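Local coordinates for protein EvpC (Edwardsiella tarda, PDB 3EAA) that belongs to the Hcp family of the type VI secretion system and probably forms hexameric rings that build a secretion tube, at residues V59-D64 with P122-D127; A71-Q76 with V105-Y110; D93-C98 with E136-D141. All coordinates share one frame; numbering follows the deposited sequence.

Contact 1. Residues V59-D64 with P122-D127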
loop_
_atom_site.group_PDB
_atom_site.type_symbol
_atom_site.label_atom_id
_atom_site.label_comp_id
_atom_site.label_asym_id
_atom_site.label_seq_id
_atom_site.Cartn_x
_atom_site.Cartn_y
_atom_site.Cartn_z
ATOM N N VAL A 59 17.467 10.068 11.481
ATOM C CA VAL A 59 18.080 9.130 12.388
ATOM C C VAL A 59 17.039 8.256 13.064
ATOM O O VAL A 59 15.942 8.703 13.361
ATOM C CB VAL A 59 18.972 9.857 13.403
ATOM C CG1 VAL A 59 19.075 9.071 14.701
ATOM C CG2 VAL A 59 20.333 10.082 12.793
ATOM N N THR A 60 17.388 6.997 13.281
ATOM C CA THR A 60 16.560 6.111 14.082
ATOM C C THR A 60 17.369 5.569 15.257
ATOM O O THR A 60 18.529 5.202 15.100
ATOM C CB THR A 60 15.985 4.948 13.251
ATOM O OG1 THR A 60 15.262 5.478 12.138
ATOM C CG2 THR A 60 15.038 4.114 14.085
ATOM N N LYS A 61 16.750 5.534 16.433
ATOM C CA LYS A 61 17.424 5.060 17.633
ATOM C C LYS A 61 16.431 4.820 18.761
ATOM O O LYS A 61 15.268 5.208 18.660
ATOM C CB LYS A 61 18.514 6.050 18.068
ATOM C CG LYS A 61 18.126 7.509 17.921
ATOM C CD LYS A 61 17.397 8.032 19.152
ATOM C CE LYS A 61 18.351 8.678 20.145
ATOM N NZ LYS A 61 17.633 9.157 21.363
ATOM N N TRP A 62 16.892 4.164 19.826
ATOM C CA TRP A 62 16.052 3.907 20.986
ATOM C C TRP A 62 15.983 5.161 21.810
ATOM O O TRP A 62 16.640 6.152 21.507
ATOM C CB TRP A 62 16.629 2.792 21.859
ATOM C CG TRP A 62 16.780 1.480 21.155
ATOM C CD1 TRP A 62 17.910 0.710 21.077
ATOM C CD2 TRP A 62 15.771 0.787 20.416
ATOM N NE1 TRP A 62 17.661 -0.421 20.338
ATOM C CE2 TRP A 62 16.354 -0.397 19.915
ATOM C CE3 TRP A 62 14.428 1.052 20.123
ATOM C CZ2 TRP A 62 15.644 -1.313 19.144
ATOM C CZ3 TRP A 62 13.725 0.140 19.350
ATOM C CH2 TRP A 62 14.333 -1.026 18.872
HETATM N N MSE A 63 15.175 5.119 22.857
HETATM C CA MSE A 63 15.223 6.154 23.868
HETATM C C MSE A 63 16.504 6.008 24.643
HETATM O O MSE A 63 16.910 4.907 25.018
HETATM C CB MSE A 63 14.055 6.027 24.837
HETATM C CG MSE A 63 12.886 6.934 24.518
HETATM SE SE MSE A 63 11.786 7.289 26.089
HETATM C CE MSE A 63 10.790 8.819 25.383
ATOM N N ASP A 64 17.146 7.126 24.903
ATOM C CA ASP A 64 18.277 7.102 25.795
ATOM C C ASP A 64 18.287 8.374 26.618
ATOM O O ASP A 64 17.245 8.959 26.900
ATOM C CB ASP A 64 19.571 6.936 25.007
ATOM C CG ASP A 64 19.537 7.673 23.709
ATOM O OD1 ASP A 64 19.151 8.858 23.730
ATOM O OD2 ASP A 64 19.892 7.075 22.673
ATOM N N PRO A 122 11.398 1.796 23.600
ATOM C CA PRO A 122 10.628 2.582 22.637
ATOM C C PRO A 122 11.557 3.041 21.542
ATOM O O PRO A 122 12.769 2.927 21.680
ATOM C CB PRO A 122 10.193 3.799 23.446
ATOM C CG PRO A 122 10.279 3.375 24.862
ATOM C CD PRO A 122 11.406 2.410 24.936
ATOM N N GLN A 123 11.007 3.576 20.471
ATOM C CA GLN A 123 11.836 3.965 19.353
ATOM C C GLN A 123 11.514 5.379 18.911
ATOM O O GLN A 123 10.353 5.756 18.775
ATOM C CB GLN A 123 11.640 2.977 18.211
ATOM C CG GLN A 123 12.295 3.366 16.917
ATOM C CD GLN A 123 11.981 2.377 15.817
ATOM O OE1 GLN A 123 12.018 2.713 14.634
ATOM N NE2 GLN A 123 11.664 1.144 16.206
ATOM N N GLU A 124 12.553 6.171 18.702
ATOM C CA GLU A 124 12.356 7.519 18.202
ATOM C C GLU A 124 13.001 7.717 16.835
ATOM O O GLU A 124 13.991 7.057 16.487
ATOM C CB GLU A 124 12.844 8.572 19.206
ATOM C CG GLU A 124 14.190 8.278 19.870
ATOM C CD GLU A 124 14.657 9.419 20.776
ATOM O OE1 GLU A 124 14.749 10.562 20.289
ATOM O OE2 GLU A 124 14.930 9.185 21.976
ATOM N N THR A 125 12.413 8.630 16.066
ATOM C CA THR A 125 12.927 8.994 14.754
ATOM C C THR A 125 13.173 10.489 14.685
ATOM O O THR A 125 12.256 11.280 14.866
ATOM C CB THR A 125 11.945 8.617 13.656
ATOM O OG1 THR A 125 11.577 7.241 13.810
ATOM C CG2 THR A 125 12.569 8.849 12.276
ATOM N N ILE A 126 14.416 10.869 14.419
ATOM C CA ILE A 126 14.797 12.274 14.437
ATOM C C ILE A 126 15.263 12.815 13.084
ATOM O O ILE A 126 16.085 12.205 12.392
ATOM C CB ILE A 126 15.915 12.553 15.457
ATOM C CG1 ILE A 126 15.558 11.991 16.826
ATOM C CG2 ILE A 126 16.166 14.043 15.557
ATOM C CD1 ILE A 126 16.021 10.589 17.024
ATOM N N ASP A 127 14.743 13.982 12.723
ATOM C CA ASP A 127 15.164 14.648 11.506
ATOM C C ASP A 127 16.068 15.828 11.831
ATOM O O ASP A 127 15.696 16.736 12.575
ATOM C CB ASP A 127 13.956 15.080 10.670
ATOM C CG ASP A 127 13.335 13.920 9.899
ATOM O OD1 ASP A 127 13.677 12.756 10.195
ATOM O OD2 ASP A 127 12.520 14.167 8.981
#

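Contact 2. Residues A71-Q76 with V105-Y110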
loop_
_atom_site.group_PDB
_atom_site.type_symbol
_atom_site.label_atom_id
_atom_site.label_comp_id
_atom_site.label_asym_id
_atom_site.label_seq_id
_atom_site.Cartn_x
_atom_site.Cartn_y
_atom_site.Cartn_z
ATOM N N ALA A 71 14.197 16.096 22.426
ATOM C CA ALA A 71 12.818 16.556 22.510
ATOM C C ALA A 71 12.800 18.070 22.621
ATOM O O ALA A 71 12.105 18.745 21.872
ATOM C CB ALA A 71 12.116 15.923 23.686
ATOM N N SER A 72 13.586 18.605 23.544
ATOM C CA SER A 72 13.618 20.040 23.756
ATOM C C SER A 72 14.164 20.754 22.528
ATOM O O SER A 72 13.669 21.807 22.127
ATOM C CB SER A 72 14.491 20.361 24.960
ATOM O OG SER A 72 14.159 19.525 26.049
ATOM N N ALA A 73 15.193 20.173 21.927
ATOM C CA ALA A 73 15.798 20.798 20.770
ATOM C C ALA A 73 14.713 21.106 19.739
ATOM O O ALA A 73 14.609 22.229 19.241
ATOM C CB ALA A 73 16.885 19.914 20.183
ATOM N N ALA A 74 13.892 20.107 19.440
ATOM C CA ALA A 74 12.807 20.290 18.489
ATOM C C ALA A 74 12.069 21.617 18.709
ATOM O O ALA A 74 12.229 22.556 17.929
ATOM C CB ALA A 74 11.844 19.130 18.558
ATOM N N VAL A 75 11.267 21.689 19.769
ATOM C CA VAL A 75 10.406 22.843 20.022
ATOM C C VAL A 75 11.186 24.102 20.335
ATOM O O VAL A 75 10.627 25.192 20.397
ATOM C CB VAL A 75 9.493 22.600 21.222
ATOM C CG1 VAL A 75 8.500 21.489 20.928
ATOM C CG2 VAL A 75 10.326 22.282 22.467
ATOM N N GLN A 76 12.483 23.949 20.551
ATOM C CA GLN A 76 13.313 25.065 20.967
ATOM C C GLN A 76 14.023 25.690 19.782
ATOM O O GLN A 76 14.590 26.771 19.893
ATOM C CB GLN A 76 14.346 24.567 21.968
ATOM C CG GLN A 76 14.876 25.612 22.903
ATOM C CD GLN A 76 15.198 25.021 24.258
ATOM O OE1 GLN A 76 14.364 24.348 24.863
ATOM N NE2 GLN A 76 16.415 25.252 24.734
ATOM N N VAL A 105 23.627 22.601 12.680
ATOM C CA VAL A 105 22.553 21.635 12.699
ATOM C C VAL A 105 21.403 22.034 13.610
ATOM O O VAL A 105 21.602 22.692 14.628
ATOM C CB VAL A 105 23.061 20.270 13.182
ATOM C CG1 VAL A 105 22.211 19.149 12.578
ATOM C CG2 VAL A 105 24.520 20.089 12.827
ATOM N N ALA A 106 20.198 21.600 13.238
ATOM C CA ALA A 106 19.001 21.731 14.069
ATOM C C ALA A 106 18.204 20.426 14.084
ATOM O O ALA A 106 18.307 19.614 13.177
ATOM C CB ALA A 106 18.129 22.872 13.556
ATOM N N VAL A 107 17.404 20.222 15.118
ATOM C CA VAL A 107 16.410 19.158 15.082
ATOM C C VAL A 107 15.112 19.717 14.497
ATOM O O VAL A 107 14.483 20.592 15.092
ATOM C CB VAL A 107 16.124 18.566 16.481
ATOM C CG1 VAL A 107 15.024 17.527 16.380
ATOM C CG2 VAL A 107 17.379 17.965 17.091
ATOM N N SER A 108 14.719 19.223 13.328
ATOM C CA SER A 108 13.537 19.744 12.649
ATOM C C SER A 108 12.287 18.990 13.081
ATOM O O SER A 108 11.171 19.489 12.978
ATOM C CB SER A 108 13.705 19.665 11.130
ATOM O OG SER A 108 14.177 18.387 10.726
ATOM N N SER A 109 12.481 17.775 13.561
ATOM C CA SER A 109 11.377 17.001 14.082
ATOM C C SER A 109 11.894 15.914 14.997
ATOM O O SER A 109 12.994 15.383 14.829
ATOM C CB SER A 109 10.557 16.376 12.960
ATOM O OG SER A 109 11.056 15.092 12.622
ATOM N N TYR A 110 11.084 15.614 15.991
ATOM C CA TYR A 110 11.355 14.529 16.882
ATOM C C TYR A 110 10.058 13.762 16.953
ATOM O O TYR A 110 8.992 14.351 17.140
ATOM C CB TYR A 110 11.714 15.063 18.259
ATOM C CG TYR A 110 11.636 14.004 19.327
ATOM C CD1 TYR A 110 12.773 13.326 19.734
ATOM C CD2 TYR A 110 10.426 13.662 19.906
ATOM C CE1 TYR A 110 12.708 12.354 20.697
ATOM C CE2 TYR A 110 10.356 12.689 20.857
ATOM C CZ TYR A 110 11.499 12.039 21.254
ATOM O OH TYR A 110 11.438 11.057 22.211
#

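Contact 3. Residues D93-C98 with E136-D141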
loop_
_atom_site.group_PDB
_atom_site.type_symbol
_atom_site.label_atom_id
_atom_site.label_comp_id
_atom_site.label_asym_id
_atom_site.label_seq_id
_atom_site.Cartn_x
_atom_site.Cartn_y
_atom_site.Cartn_z
ATOM N N ASP A 93 38.996 -3.472 12.392
ATOM C CA ASP A 93 39.517 -2.682 13.489
ATOM C C ASP A 93 38.497 -1.705 14.034
ATOM O O ASP A 93 38.847 -0.649 14.552
ATOM N N LYS A 94 37.223 -2.048 13.910
ATOM C CA LYS A 94 36.155 -1.185 14.415
ATOM C C LYS A 94 36.332 0.275 14.000
ATOM O O LYS A 94 35.878 1.184 14.700
ATOM C CB LYS A 94 36.044 -1.296 15.944
ATOM N N PHE A 95 36.986 0.503 12.867
ATOM C CA PHE A 95 37.188 1.869 12.397
ATOM C C PHE A 95 36.001 2.371 11.569
ATOM O O PHE A 95 35.164 1.598 11.099
ATOM C CB PHE A 95 38.475 1.979 11.586
ATOM C CG PHE A 95 38.432 1.237 10.291
ATOM C CD1 PHE A 95 38.079 1.881 9.125
ATOM C CD2 PHE A 95 38.738 -0.112 10.242
ATOM C CE1 PHE A 95 38.034 1.204 7.939
ATOM C CE2 PHE A 95 38.698 -0.793 9.057
ATOM C CZ PHE A 95 38.345 -0.136 7.902
ATOM N N ALA A 96 35.939 3.683 11.395
ATOM C CA ALA A 96 34.832 4.302 10.693
ATOM C C ALA A 96 35.115 4.382 9.203
ATOM O O ALA A 96 35.954 5.156 8.758
ATOM C CB ALA A 96 34.564 5.676 11.257
ATOM N N PHE A 97 34.398 3.586 8.427
ATOM C CA PHE A 97 34.639 3.533 6.997
ATOM C C PHE A 97 33.834 4.604 6.310
ATOM O O PHE A 97 33.852 4.733 5.091
ATOM C CB PHE A 97 34.279 2.156 6.446
ATOM C CG PHE A 97 32.893 1.725 6.782
ATOM C CD1 PHE A 97 31.858 1.943 5.901
ATOM C CD2 PHE A 97 32.618 1.109 7.987
ATOM C CE1 PHE A 97 30.578 1.546 6.209
ATOM C CE2 PHE A 97 31.332 0.711 8.306
ATOM C CZ PHE A 97 30.316 0.932 7.415
ATOM N N CYS A 98 33.122 5.383 7.102
ATOM C CA CYS A 98 32.341 6.479 6.560
ATOM C C CYS A 98 32.132 7.535 7.614
ATOM O O CYS A 98 31.518 7.279 8.644
ATOM C CB CYS A 98 30.986 5.985 6.075
ATOM S SG CYS A 98 30.015 7.295 5.336
ATOM N N GLU A 136 33.562 11.751 3.233
ATOM C CA GLU A 136 34.647 10.913 3.769
ATOM C C GLU A 136 34.295 9.430 3.858
ATOM O O GLU A 136 33.404 9.022 4.607
ATOM C CB GLU A 136 35.096 11.385 5.148
ATOM C CG GLU A 136 35.683 12.771 5.206
ATOM C CD GLU A 136 36.352 13.036 6.538
ATOM O OE1 GLU A 136 36.636 12.056 7.254
ATOM O OE2 GLU A 136 36.600 14.214 6.870
ATOM N N TYR A 137 35.029 8.631 3.100
ATOM C CA TYR A 137 34.884 7.186 3.101
ATOM C C TYR A 137 36.263 6.540 3.243
ATOM O O TYR A 137 37.273 7.117 2.839
ATOM C CB TYR A 137 34.265 6.740 1.781
ATOM C CG TYR A 137 34.269 5.238 1.554
ATOM C CD1 TYR A 137 33.245 4.447 2.053
ATOM C CD2 TYR A 137 35.283 4.618 0.826
ATOM C CE1 TYR A 137 33.227 3.085 1.850
ATOM C CE2 TYR A 137 35.275 3.250 0.617
ATOM C CZ TYR A 137 34.238 2.485 1.132
ATOM O OH TYR A 137 34.197 1.114 0.944
ATOM N N VAL A 138 36.302 5.338 3.802
ATOM C CA VAL A 138 37.546 4.595 3.928
ATOM C C VAL A 138 37.331 3.133 3.560
ATOM O O VAL A 138 36.515 2.456 4.184
ATOM C CB VAL A 138 38.093 4.665 5.368
ATOM C CG1 VAL A 138 39.263 3.731 5.544
ATOM C CG2 VAL A 138 38.500 6.086 5.717
ATOM N N PRO A 139 38.056 2.641 2.541
ATOM C CA PRO A 139 38.094 1.229 2.143
ATOM C C PRO A 139 38.669 0.344 3.245
ATOM O O PRO A 139 39.190 0.857 4.238
ATOM C CB PRO A 139 39.051 1.239 0.950
ATOM C CG PRO A 139 39.818 2.496 1.110
ATOM C CD PRO A 139 38.810 3.464 1.590
ATOM N N GLN A 140 38.586 -0.971 3.063
ATOM C CA GLN A 140 39.124 -1.916 4.039
ATOM C C GLN A 140 39.893 -3.034 3.337
ATOM O O GLN A 140 39.394 -3.650 2.392
ATOM C CB GLN A 140 37.994 -2.496 4.900
ATOM C CG GLN A 140 38.446 -3.254 6.149
ATOM C CD GLN A 140 37.278 -3.811 6.966
ATOM O OE1 GLN A 140 37.341 -3.893 8.195
ATOM N NE2 GLN A 140 36.207 -4.197 6.280
ATOM N N ASP A 141 41.116 -3.281 3.795
ATOM C CA ASP A 141 41.943 -4.354 3.247
ATOM C C ASP A 141 41.351 -5.717 3.587
ATOM O O ASP A 141 41.111 -6.017 4.755
ATOM C CB ASP A 141 43.384 -4.253 3.767
#

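Contact 1. Residues V59-D64 with P122-D127
K61 and E124 each place CG between the backbone N and the carbonyl carbon (chi1 40° and 44°), and from facing positions on two antiparallel strands of the Hcp beta barrel their side chains cross on one face of the sheet. E124 continues extended, whereas K61 bends at chi2 and chi3, and its NZ forms a salt bridge to E124 OE2 at 2.8 Å. The ammonium stands above the carboxylate, 80° out of its plane. NZ is also salt-bridged to D64 OD1, 2.8 Å away, so the lysine sits between two carboxylates whose oxygens, D64 OD1 and E124 OE2, are 4.6 Å apart; its charge would be expected to offset their repulsion. The same oxygens reach the start of helix 67-76, D64 OD1 accepting from A66 N and E124 OE2 bonding S67 OG. V59/I126 and K61/E124 are hydrogen-bonded pairs, each with both N-H to O bonds, and T60/T125 between them is a non-hydrogen-bonded pair. Beside the salt bridges V59 and I126 lie alongside each other, V59 CG1 4.1 Å from I126 CD1, and I126 CD1 also rests on K61 CD at 3.6 Å. On the other face T60 CG2 meets Q123 OE1 at 3.4 Å. Past K61 the pairing loosens, and the selenomethionine M63 gives a weak bond from N to P122 O. M63 and P122 pack on C98 and F97 of a neighbouring subunit. The W62 ring turns its CE3 edge to P122 O and puts CZ3 3.7 Å from Q123 CB.

Contact 2. Residues A71-Q76 with V105-Y110
A73 and A74 press against V107 where helix 67-76 lies across strand 105-113, a helix-on-sheet packing at the flank of the Hcp barrel. The short axes run nearly perpendicular, 95° apart, and come within 7.0 Å, a close approach that the small alanine side chains permit. The tight part centres on V107. Its CG1 stands anti to the backbone N (chi1 177°) and meets A74 CB at 4.2 Å, while CG2 touches A73 CB at 3.7 Å. A74 CB also lies 4.1 Å from Y110 CB, so one methyl spans two strand residues. S108 and S109 between them both face D127 in a classic beta bulge, after which Y110 again directs its CB toward the helix. The contact is looser toward A71, whose backbone lies over a face of the Y110 ring, displaced toward its rim, and Q76 at the helix end is exposed and turns its side chain away from the strand. A neighbouring subunit closes over the buried part: its N36 ND2 donates to A74 O, its W32 ring meets that of Y110, and one of its strands pairs with Y110, carrying the sheet across the interface. On that ring face, A71 CA stands 4.2 Å above the plane.

Contact 3. Residues D93-C98 with E136-D141
F97 O accepts a hydrogen bond from V138 N at 2.8 Å and also receives a CA-H...O contact from Y137 CA at 3.3 Å, so two neighbouring residues of the 136-141 loop meet one carbonyl. The N-H points well at the oxygen (160°), although the nitrogen stands above the carbonyl plane. The bond belongs to a single beta bridge between the two segments, whose paired residues are C98 and Y137, at the start of strand 96-102 and just past strand 132-134 in the larger sheet of the Hcp barrel; the chain turns a corner at F97, and a backbone bond of E136 with I99 lies next to the bridge. C98 CA answers with its own CA-H...O contact to E136 O at 3.4 Å. Two groups of side chains meet near F97. Y137 CE1 comes to the edge of the F97 ring, 4.4 Å from F97 CD1. Elsewhere F95 meets V138 and Q140: its CG sits between the backbone N and the carbonyl carbon (chi1 67°). V138 CG1 approaches F95 CE1 obliquely at 3.7 Å. Q140, extended beyond CG, passes the far end of the ring with CB in its plane at the edge and Q140 CG 3.6 Å from F95 CZ; amide and ring planes stand 80° apart. E136 turns to K149, with which OE1 forms a salt bridge, while I87 of strand 80-88 touches F97 and C98. A neighbouring subunit covers the corner, its P122 on F97, its M63 on C98 and its D64 on Y137. At the outer end Q140 OE1 lies 3.5 Å from F95 CE2.

In the fold
From the N terminus, the chain leaves strand 52-62 at 59-64, passes into helix 67-76, and closes its first loop when 105-110 returns to 71-76 in contact 2. Contact 1 closes a wider loop at 122-127, with contact 2 nested inside it. Contact 3 begins within both loops, at 93-98, and closes beyond them at 136-141, so it crosses each. Contact 1 joins strands 52-62 and 123-129; contact 2 packs helix 67-76 on the neighbouring strand 105-113, and the two meet where D127 O lies 2.8 Å from S108 N. Contact 3 ties the start of strand 96-102, in the other sheet, to the loop after strand 132-134; between subunits, however, residues of contacts 1 and 3 pack together.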